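Local coordinates for protein GrgF (PDB 6LZH) that acts as a polyketide transferase with an alpha/beta hydrolase fold in the biosynthesis of the fungal polyketide gregatin A, at residues 119-123 / 217-221; 65-69 / 86-91; 220-225 / 250-256. All blocks are in the same frame, centred on the assembly; numbering follows the deposited sequence.

Interaction 1 (119-123 / 217-221). With NA (sodium ion), chain D.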
loop_
_atom_site.group_PDB
_atom_site.type_symbol
_atom_site.label_atom_id
_atom_site.label_comp_id
_atom_site.label_asym_id
_atom_site.label_seq_id
_atom_site.Cartn_x
_atom_site.Cartn_y
_atom_site.Cartn_z
ATOM N N ASN A 119 6.325 13.474 1.067
ATOM C CA ASN A 119 5.477 12.489 0.409
ATOM C C ASN A 119 4.437 11.955 1.390
ATOM O O ASN A 119 3.234 11.983 1.119
ATOM C CB ASN A 119 6.359 11.366 -0.144
ATOM C CG ASN A 119 5.569 10.270 -0.862
ATOM O OD1 ASN A 119 4.693 9.640 -0.288
ATOM N ND2 ASN A 119 5.922 10.020 -2.119
ATOM N N VAL A 120 4.887 11.508 2.557
ATOM C CA VAL A 120 3.970 10.961 3.567
ATOM C C VAL A 120 2.989 12.030 4.054
ATOM O O VAL A 120 1.810 11.746 4.326
ATOM C CB VAL A 120 4.808 10.362 4.713
ATOM C CG1 VAL A 120 3.973 10.068 5.928
ATOM C CG2 VAL A 120 5.540 9.107 4.227
ATOM N N THR A 121 3.469 13.265 4.211
ATOM C CA THR A 121 2.602 14.378 4.616
ATOM C C THR A 121 1.464 14.593 3.616
ATOM O O THR A 121 0.296 14.724 4.006
ATOM C CB THR A 121 3.449 15.654 4.778
ATOM O OG1 THR A 121 4.261 15.554 5.961
ATOM C CG2 THR A 121 2.566 16.924 4.913
ATOM N N LEU A 122 1.784 14.662 2.317
ATOM C CA LEU A 122 0.735 14.843 1.315
ATOM C C LEU A 122 -0.254 13.675 1.321
ATOM O O LEU A 122 -1.468 13.870 1.159
ATOM C CB LEU A 122 1.365 15.007 -0.072
ATOM C CG LEU A 122 2.202 16.281 -0.235
ATOM C CD1 LEU A 122 3.068 16.235 -1.475
ATOM C CD2 LEU A 122 1.329 17.547 -0.205
ATOM N N ALA A 123 0.245 12.450 1.481
ATOM C CA ALA A 123 -0.659 11.300 1.479
ATOM C C ALA A 123 -1.574 11.333 2.694
ATOM O O ALA A 123 -2.767 11.033 2.592
ATOM C CB ALA A 123 0.148 9.998 1.452
ATOM N N SER A 217 4.395 -0.225 -5.083
ATOM C CA SER A 217 2.942 -0.167 -4.982
ATOM C C SER A 217 2.445 1.161 -4.441
ATOM O O SER A 217 1.240 1.308 -4.194
ATOM C CB SER A 217 2.408 -1.292 -4.094
ATOM O OG SER A 217 3.044 -1.282 -2.816
ATOM N N TRP A 218 3.345 2.114 -4.228
ATOM C CA TRP A 218 3.014 3.412 -3.653
ATOM C C TRP A 218 3.289 4.472 -4.710
ATOM O O TRP A 218 4.431 4.636 -5.149
ATOM C CB TRP A 218 3.834 3.662 -2.387
ATOM C CG TRP A 218 3.490 4.940 -1.707
ATOM C CD1 TRP A 218 4.184 6.113 -1.775
ATOM C CD2 TRP A 218 2.358 5.185 -0.862
ATOM N NE1 TRP A 218 3.551 7.083 -1.018
ATOM C CE2 TRP A 218 2.435 6.535 -0.442
ATOM C CE3 TRP A 218 1.296 4.395 -0.406
ATOM C CZ2 TRP A 218 1.488 7.109 0.409
ATOM C CZ3 TRP A 218 0.346 4.972 0.437
ATOM C CH2 TRP A 218 0.457 6.315 0.843
ATOM N N ASN A 219 2.245 5.175 -5.129
ATOM C CA ASN A 219 2.365 6.226 -6.138
ATOM C C ASN A 219 1.583 7.421 -5.619
ATOM O O ASN A 219 0.354 7.449 -5.724
ATOM C CB ASN A 219 1.849 5.768 -7.497
ATOM C CG ASN A 219 1.980 6.848 -8.553
ATOM O OD1 ASN A 219 2.487 7.948 -8.278
ATOM N ND2 ASN A 219 1.526 6.544 -9.768
ATOM N N ILE A 220 2.308 8.389 -5.046
ATOM C CA ILE A 220 1.692 9.572 -4.454
ATOM C C ILE A 220 0.837 10.314 -5.479
ATOM O O ILE A 220 -0.178 10.924 -5.127
ATOM C CB ILE A 220 2.797 10.470 -3.842
ATOM C CG1 ILE A 220 2.196 11.596 -3.018
ATOM C CG2 ILE A 220 3.752 11.001 -4.897
ATOM C CD1 ILE A 220 1.291 11.082 -1.909
ATOM N N LEU A 221 1.219 10.268 -6.755
ATOM C CA LEU A 221 0.427 10.929 -7.788
ATOM C C LEU A 221 -0.997 10.394 -7.854
ATOM O O LEU A 221 -1.885 11.089 -8.354
ATOM C CB LEU A 221 1.091 10.775 -9.160
ATOM C CG LEU A 221 2.463 11.412 -9.384
ATOM C CD1 LEU A 221 2.872 11.312 -10.845
ATOM C CD2 LEU A 221 2.479 12.852 -8.939
HETATM NA NA NA D . 6.495 4.447 -5.790
HETATM O O HOH W 1 5.235 8.116 -4.520
HETATM O O HOH W 2 5.422 3.457 -7.711
HETATM O O HOH W 3 6.708 6.356 -7.535
HETATM O O HOH W 4 7.500 5.959 -4.106
#
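Asn-119 and Trp-218 both hold CG anti to the backbone N (chi1 -180° and -177°), and this extends the amide and the indole into contact between helix 116-127 and the loop after helix 209-216. In the alpha/beta hydrolase fold this helix follows the nucleophile elbow, which here carries Cys-115, probably one of the catalytic residues. Trp-218 NE1 donates to Asn-119 OD1 at 2.9 Å. The bond is nearly straight (N-H...O 164°) and uses a lone pair in the carbonyl plane. The other end of the amide is held as well. Asn-119 ND2 donates to water 1, which also accepts from Ile-220 N, and to the backbone O of Leu-140. With bonds at both ends, the amide is fixed against flipping. Ile-220 CB lies against Asn-119 ND2 at 3.6 Å. One turn along the helix, Ala-123 CB meets the indole at its edge, in the ring plane, 3.4 Å from Trp-218 CZ2. Ile-220 CD1 packs on the same methyl, 3.7 Å from Ala-123 CB. The Trp-218 backbone has its own role: its O binds the sodium ion at 2.2 Å, together with Ser-215 O and waters 2, 3 and 4.

Interaction 2 (65-69 / 86-91)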
loop_
_atom_site.group_PDB
_atom_site.type_symbol
_atom_site.label_atom_id
_atom_site.label_comp_id
_atom_site.label_asym_id
_atom_site.label_seq_id
_atom_site.Cartn_x
_atom_site.Cartn_y
_atom_site.Cartn_z
ATOM N N LEU A 65 7.647 16.478 16.680
ATOM C CA LEU A 65 8.675 15.955 15.789
ATOM C C LEU A 65 9.002 14.553 16.267
ATOM O O LEU A 65 9.473 14.389 17.394
ATOM C CB LEU A 65 9.911 16.867 15.836
ATOM C CG LEU A 65 11.163 16.521 15.066
ATOM C CD1 LEU A 65 10.786 16.213 13.641
ATOM C CD2 LEU A 65 12.180 17.687 15.148
ATOM N N TYR A 66 8.753 13.540 15.442
ATOM C CA TYR A 66 8.910 12.181 15.942
ATOM C C TYR A 66 9.650 11.280 14.964
ATOM O O TYR A 66 9.751 11.568 13.770
ATOM C CB TYR A 66 7.561 11.579 16.323
ATOM C CG TYR A 66 6.575 11.247 15.224
ATOM C CD1 TYR A 66 6.712 10.090 14.461
ATOM C CD2 TYR A 66 5.458 12.041 15.018
ATOM C CE1 TYR A 66 5.796 9.759 13.499
ATOM C CE2 TYR A 66 4.510 11.716 14.051
ATOM C CZ TYR A 66 4.686 10.569 13.294
ATOM O OH TYR A 66 3.759 10.224 12.331
ATOM N N ASP A 67 10.209 10.194 15.515
ATOM C CA ASP A 67 10.917 9.214 14.703
ATOM C C ASP A 67 9.892 8.267 14.101
ATOM O O ASP A 67 9.068 7.709 14.844
ATOM C CB ASP A 67 11.947 8.431 15.536
ATOM C CG ASP A 67 13.180 9.259 15.880
ATOM O OD1 ASP A 67 13.650 10.012 15.011
ATOM O OD2 ASP A 67 13.705 9.138 17.005
ATOM N N PRO A 68 9.856 8.111 12.781
ATOM C CA PRO A 68 8.933 7.144 12.178
ATOM C C PRO A 68 9.255 5.732 12.642
ATOM O O PRO A 68 10.290 5.460 13.253
ATOM C CB PRO A 68 9.168 7.311 10.671
ATOM C CG PRO A 68 9.792 8.673 10.529
ATOM C CD PRO A 68 10.613 8.866 11.765
ATOM N N ARG A 69 8.326 4.823 12.356
ATOM C CA ARG A 69 8.515 3.415 12.658
ATOM C C ARG A 69 9.887 2.930 12.214
ATOM O O ARG A 69 10.312 3.187 11.085
ATOM C CB ARG A 69 7.436 2.596 11.947
ATOM C CG ARG A 69 7.346 1.187 12.464
ATOM C CD ARG A 69 8.216 0.222 11.698
ATOM N NE ARG A 69 7.681 -0.097 10.384
ATOM C CZ ARG A 69 8.292 -0.909 9.532
ATOM N NH1 ARG A 69 7.753 -1.170 8.342
ATOM N NH2 ARG A 69 9.459 -1.451 9.870
ATOM N N GLN A 86 2.163 2.972 5.628
ATOM C CA GLN A 86 2.084 2.841 7.082
ATOM C C GLN A 86 2.438 4.155 7.768
ATOM O O GLN A 86 1.861 4.504 8.804
ATOM C CB GLN A 86 3.029 1.743 7.572
ATOM C CG GLN A 86 2.990 1.569 9.092
ATOM C CD GLN A 86 4.082 0.649 9.633
ATOM O OE1 GLN A 86 5.220 0.672 9.169
ATOM N NE2 GLN A 86 3.739 -0.145 10.637
ATOM N N GLN A 87 3.419 4.877 7.219
ATOM C CA GLN A 87 3.864 6.113 7.857
ATOM C C GLN A 87 2.782 7.176 7.766
ATOM O O GLN A 87 2.571 7.942 8.717
ATOM C CB GLN A 87 5.182 6.597 7.230
ATOM C CG GLN A 87 5.906 7.658 8.075
ATOM C CD GLN A 87 7.322 7.997 7.605
ATOM O OE1 GLN A 87 8.063 7.138 7.069
ATOM N NE2 GLN A 87 7.713 9.260 7.818
ATOM N N ALA A 88 2.069 7.222 6.638
ATOM C CA ALA A 88 0.918 8.113 6.544
ATOM C C ALA A 88 -0.140 7.721 7.559
ATOM O O ALA A 88 -0.746 8.586 8.198
ATOM C CB ALA A 88 0.328 8.072 5.130
ATOM N N GLU A 89 -0.407 6.414 7.688
ATOM C CA GLU A 89 -1.358 5.956 8.696
ATOM C C GLU A 89 -0.943 6.429 10.078
ATOM O O GLU A 89 -1.781 6.853 10.881
ATOM C CB GLU A 89 -1.452 4.435 8.673
ATOM C CG GLU A 89 -2.352 3.876 7.601
ATOM C CD GLU A 89 -2.445 2.368 7.716
ATOM O OE1 GLU A 89 -3.096 1.860 8.657
ATOM O OE2 GLU A 89 -1.822 1.701 6.891
ATOM N N HIS A 90 0.353 6.371 10.365
ATOM C CA HIS A 90 0.830 6.760 11.684
ATOM C C HIS A 90 0.637 8.250 11.925
ATOM O O HIS A 90 0.447 8.668 13.067
ATOM C CB HIS A 90 2.289 6.344 11.834
ATOM C CG HIS A 90 2.469 4.872 12.018
ATOM N ND1 HIS A 90 3.705 4.261 12.006
ATOM C CD2 HIS A 90 1.561 3.884 12.225
ATOM C CE1 HIS A 90 3.552 2.963 12.196
ATOM N NE2 HIS A 90 2.262 2.708 12.333
ATOM N N LEU A 91 0.654 9.062 10.861
ATOM C CA LEU A 91 0.354 10.485 11.019
ATOM C C LEU A 91 -1.102 10.710 11.415
ATOM O O LEU A 91 -1.404 11.667 12.142
ATOM C CB LEU A 91 0.666 11.244 9.736
ATOM C CG LEU A 91 2.136 11.564 9.496
ATOM C CD1 LEU A 91 2.290 12.229 8.131
ATOM C CD2 LEU A 91 2.687 12.484 10.601
HETATM O O HOH W 5 4.512 8.657 10.656
HETATM O O HOH W 6 5.992 5.552 10.948
HETATM O O HOH W 7 5.176 -1.806 7.434
#
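The end of strand 62-66 and the loop that follows it pack on helix 84-99, the helix of a beta-alpha-beta crossover leading to strand 108-114. The polar grip is between Arg-69 and Gln-86. Arg-69 bends at chi2 and chi3 (-91° and -74°), which turns its guanidinium side-on to the glutamine. Two of its nitrogens donate to one oxygen: NE to Gln-86 OE1 at 2.9 Å, NH1 to the same OE1 at 3.2 Å. OE1 sits in the guanidinium plane, while both donors are tilted from the carbonyl plane of the amide. Arg-69 NH1 also forms a salt bridge with Asp-81. A methionine in its place would probably leave Gln-86 OE1 without its two N-H donors and Asp-81 without this positive partner. Arg-69 CB touches the edge of the His-90 ring, 3.9 Å from CE1. Water 6 joins Arg-69 N to His-90 ND1. The extended chain of Gln-87 brings its amide to the proline ring, with Gln-87 NE2 3.5 Å from Pro-68 CG. Tyr-66 CZ packs on Leu-91 CD2 at 3.9 Å. Around the contact, Asp-17, in the turn between strands 9-14 and 20-26, hydrogen-bonds to His-90 NE2 through OD1 and to Gln-86 NE2 through OD2. Leu-91 and Gln-87 also pack on helix 116-127, and Tyr-66 and Leu-91 on strand 32-38.

Interaction 3 (220-225 / 250-256)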
loop_
_atom_site.group_PDB
_atom_site.type_symbol
_atom_site.label_atom_id
_atom_site.label_comp_id
_atom_site.label_asym_id
_atom_site.label_seq_id
_atom_site.Cartn_x
_atom_site.Cartn_y
_atom_site.Cartn_z
ATOM N N ILE A 220 2.308 8.389 -5.046
ATOM C CA ILE A 220 1.692 9.572 -4.454
ATOM C C ILE A 220 0.837 10.314 -5.479
ATOM O O ILE A 220 -0.178 10.924 -5.127
ATOM C CB ILE A 220 2.797 10.470 -3.842
ATOM C CG1 ILE A 220 2.196 11.596 -3.018
ATOM C CG2 ILE A 220 3.752 11.001 -4.897
ATOM C CD1 ILE A 220 1.291 11.082 -1.909
ATOM N N LEU A 221 1.219 10.268 -6.755
ATOM C CA LEU A 221 0.427 10.929 -7.788
ATOM C C LEU A 221 -0.997 10.394 -7.854
ATOM O O LEU A 221 -1.885 11.089 -8.354
ATOM C CB LEU A 221 1.091 10.775 -9.160
ATOM C CG LEU A 221 2.463 11.412 -9.384
ATOM C CD1 LEU A 221 2.872 11.312 -10.845
ATOM C CD2 LEU A 221 2.479 12.852 -8.939
ATOM N N ASN A 222 -1.243 9.191 -7.345
ATOM C CA ASN A 222 -2.577 8.603 -7.416
ATOM C C ASN A 222 -3.521 9.075 -6.316
ATOM O O ASN A 222 -4.720 8.774 -6.392
ATOM C CB ASN A 222 -2.479 7.085 -7.349
ATOM C CG ASN A 222 -2.096 6.459 -8.685
ATOM O OD1 ASN A 222 -2.170 5.245 -8.846
ATOM N ND2 ASN A 222 -1.694 7.287 -9.644
ATOM N N VAL A 223 -3.030 9.773 -5.283
ATOM C CA VAL A 223 -3.932 10.156 -4.202
ATOM C C VAL A 223 -3.889 11.652 -3.899
ATOM O O VAL A 223 -4.740 12.149 -3.155
ATOM C CB VAL A 223 -3.657 9.334 -2.922
ATOM C CG1 VAL A 223 -3.592 7.826 -3.246
ATOM C CG2 VAL A 223 -2.387 9.797 -2.212
ATOM N N VAL A 224 -2.926 12.392 -4.465
ATOM C CA VAL A 224 -2.827 13.809 -4.090
ATOM C C VAL A 224 -4.020 14.625 -4.587
ATOM O O VAL A 224 -4.312 15.699 -4.034
ATOM C CB VAL A 224 -1.509 14.439 -4.572
ATOM C CG1 VAL A 224 -0.342 13.871 -3.786
ATOM C CG2 VAL A 224 -1.324 14.273 -6.100
ATOM N N GLN A 225 -4.754 14.131 -5.592
ATOM C CA GLN A 225 -5.958 14.837 -6.018
ATOM C C GLN A 225 -7.026 14.858 -4.934
ATOM O O GLN A 225 -7.931 15.700 -4.990
ATOM C CB GLN A 225 -6.523 14.220 -7.304
ATOM C CG GLN A 225 -7.138 12.857 -7.123
ATOM C CD GLN A 225 -6.156 11.732 -7.423
ATOM O OE1 GLN A 225 -4.940 11.870 -7.199
ATOM N NE2 GLN A 225 -6.673 10.619 -7.959
ATOM N N ASN A 250 5.394 18.025 -11.127
ATOM C CA ASN A 250 4.416 17.063 -11.620
ATOM C C ASN A 250 3.414 16.711 -10.529
ATOM O O ASN A 250 2.200 16.702 -10.761
ATOM C CB ASN A 250 5.144 15.816 -12.136
ATOM C CG ASN A 250 5.735 16.028 -13.536
ATOM O OD1 ASN A 250 5.358 16.978 -14.233
ATOM N ND2 ASN A 250 6.645 15.146 -13.957
ATOM N N CYS A 251 3.903 16.465 -9.317
ATOM C CA CYS A 251 2.995 16.208 -8.206
ATOM C C CYS A 251 2.084 17.412 -7.954
ATOM O O CYS A 251 0.859 17.263 -7.811
ATOM C CB CYS A 251 3.805 15.841 -6.962
ATOM S SG CYS A 251 2.791 15.344 -5.539
ATOM N N PHE A 252 2.663 18.618 -7.903
ATOM C CA PHE A 252 1.843 19.818 -7.726
ATOM C C PHE A 252 0.780 19.924 -8.815
ATOM O O PHE A 252 -0.367 20.295 -8.539
ATOM C CB PHE A 252 2.709 21.079 -7.716
ATOM C CG PHE A 252 1.959 22.329 -7.286
ATOM C CD1 PHE A 252 1.754 22.589 -5.937
ATOM C CD2 PHE A 252 1.452 23.226 -8.220
ATOM C CE1 PHE A 252 1.051 23.702 -5.517
ATOM C CE2 PHE A 252 0.743 24.385 -7.803
ATOM C CZ PHE A 252 0.542 24.604 -6.444
ATOM N N GLU A 253 1.138 19.588 -10.055
ATOM C CA GLU A 253 0.173 19.701 -11.140
ATOM C C GLU A 253 -0.994 18.740 -10.951
ATOM O O GLU A 253 -2.127 19.068 -11.316
ATOM C CB GLU A 253 0.875 19.484 -12.482
ATOM C CG GLU A 253 1.790 20.661 -12.826
ATOM C CD GLU A 253 2.476 20.550 -14.170
ATOM O OE1 GLU A 253 1.783 20.656 -15.204
ATOM O OE2 GLU A 253 3.714 20.382 -14.191
ATOM N N HIS A 254 -0.755 17.576 -10.329
ATOM C CA HIS A 254 -1.819 16.606 -10.068
ATOM C C HIS A 254 -2.714 17.000 -8.901
ATOM O O HIS A 254 -3.822 16.468 -8.776
ATOM C CB HIS A 254 -1.220 15.221 -9.795
ATOM C CG HIS A 254 -0.794 14.500 -11.032
ATOM N ND1 HIS A 254 0.431 14.703 -11.627
ATOM C CD2 HIS A 254 -1.433 13.578 -11.791
ATOM C CE1 HIS A 254 0.532 13.932 -12.697
ATOM N NE2 HIS A 254 -0.587 13.240 -12.819
ATOM N N MET A 255 -2.272 17.920 -8.050
ATOM C CA MET A 255 -3.108 18.349 -6.944
ATOM C C MET A 255 -4.193 19.330 -7.413
ATOM O O MET A 255 -4.067 20.008 -8.439
ATOM C CB MET A 255 -2.244 18.990 -5.847
ATOM C CG MET A 255 -1.269 17.986 -5.215
ATOM S SD MET A 255 0.165 18.754 -4.430
ATOM C CE MET A 255 -0.609 19.712 -3.139
ATOM N N LYS A 256 -5.271 19.401 -6.640
ATOM C CA LYS A 256 -6.329 20.377 -6.875
ATOM C C LYS A 256 -6.156 21.612 -5.987
ATOM O O LYS A 256 -5.474 21.576 -4.954
ATOM C CB LYS A 256 -7.698 19.753 -6.619
ATOM C CG LYS A 256 -8.119 18.690 -7.644
ATOM C CD LYS A 256 -9.251 17.852 -7.052
ATOM C CE LYS A 256 -10.300 17.455 -8.070
ATOM N NZ LYS A 256 -9.788 16.465 -9.055
HETATM O O HOH W 8 -5.658 18.125 -4.235
#
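The His-254 ring carries Leu-221 over one face, with CG above the ring, and has the carbonyl carbon of Asn-250 in plane at its edge. Leu-221 CD1 comes to 4.0 Å from His-254 CE1. The ring is held by its own helix: His-254 ND1 donates to Asn-250 O at 2.8 Å, almost straight at 170°. That oxygen also accepts from His-254 N, and the two donors arrive from opposite faces of the carbonyl plane. The ND1 bond fixes the ring's rotation and presents a flat surface to the leucine. Leu-221 CD2 presses tightly on the helix backbone, 3.5 Å from Cys-251 CA. Further along, Val-224 wedges between three side chains. Val-224 CG1 meets Cys-251 SG at 3.9 Å. Val-224 CG2 meets His-254 CB, and Val-224 CB lies 3.6 Å from Met-255 CG. The CG1 methyl stands anti to the carbonyl carbon (chi1 -69°), on the side of the cysteine. Where the helix ends, water 8 donates to Val-224 O and accepts from Lys-256 N. Lys-256 CD lies beside Gln-225 O. Cys-251 and Met-255 also rest on Met-234 of strand 232-237. Helix 245-254 connects the parallel strands 232-237 and 259-264, a beta-alpha-beta unit of the alpha/beta hydrolase fold, and the loop 220-225 lines its flank.

Interactions 1 and 2 are buried, while interaction 3 is partly buried and runs from the core out to solvent at His-254 and Lys-256. Interactions 1 and 3 share Ile-220 and Leu-221, so one loop packs on helix 116-127 and then on helix 245-254. Leu-122 joins them, touching Cys-251, Val-224 and Met-255. Interaction 2 meets interaction 1 where Val-120 packs on Gln-87, Ala-88 and Leu-91; it does not touch interaction 3. The chemistry differs. Interaction 1 centres on an amide-indole hydrogen bond beside a sodium ion that its tryptophan backbone binds, interaction 2 on an arginine-glutamine grip with bridging water, and interaction 3 on apolar side chains with a water link.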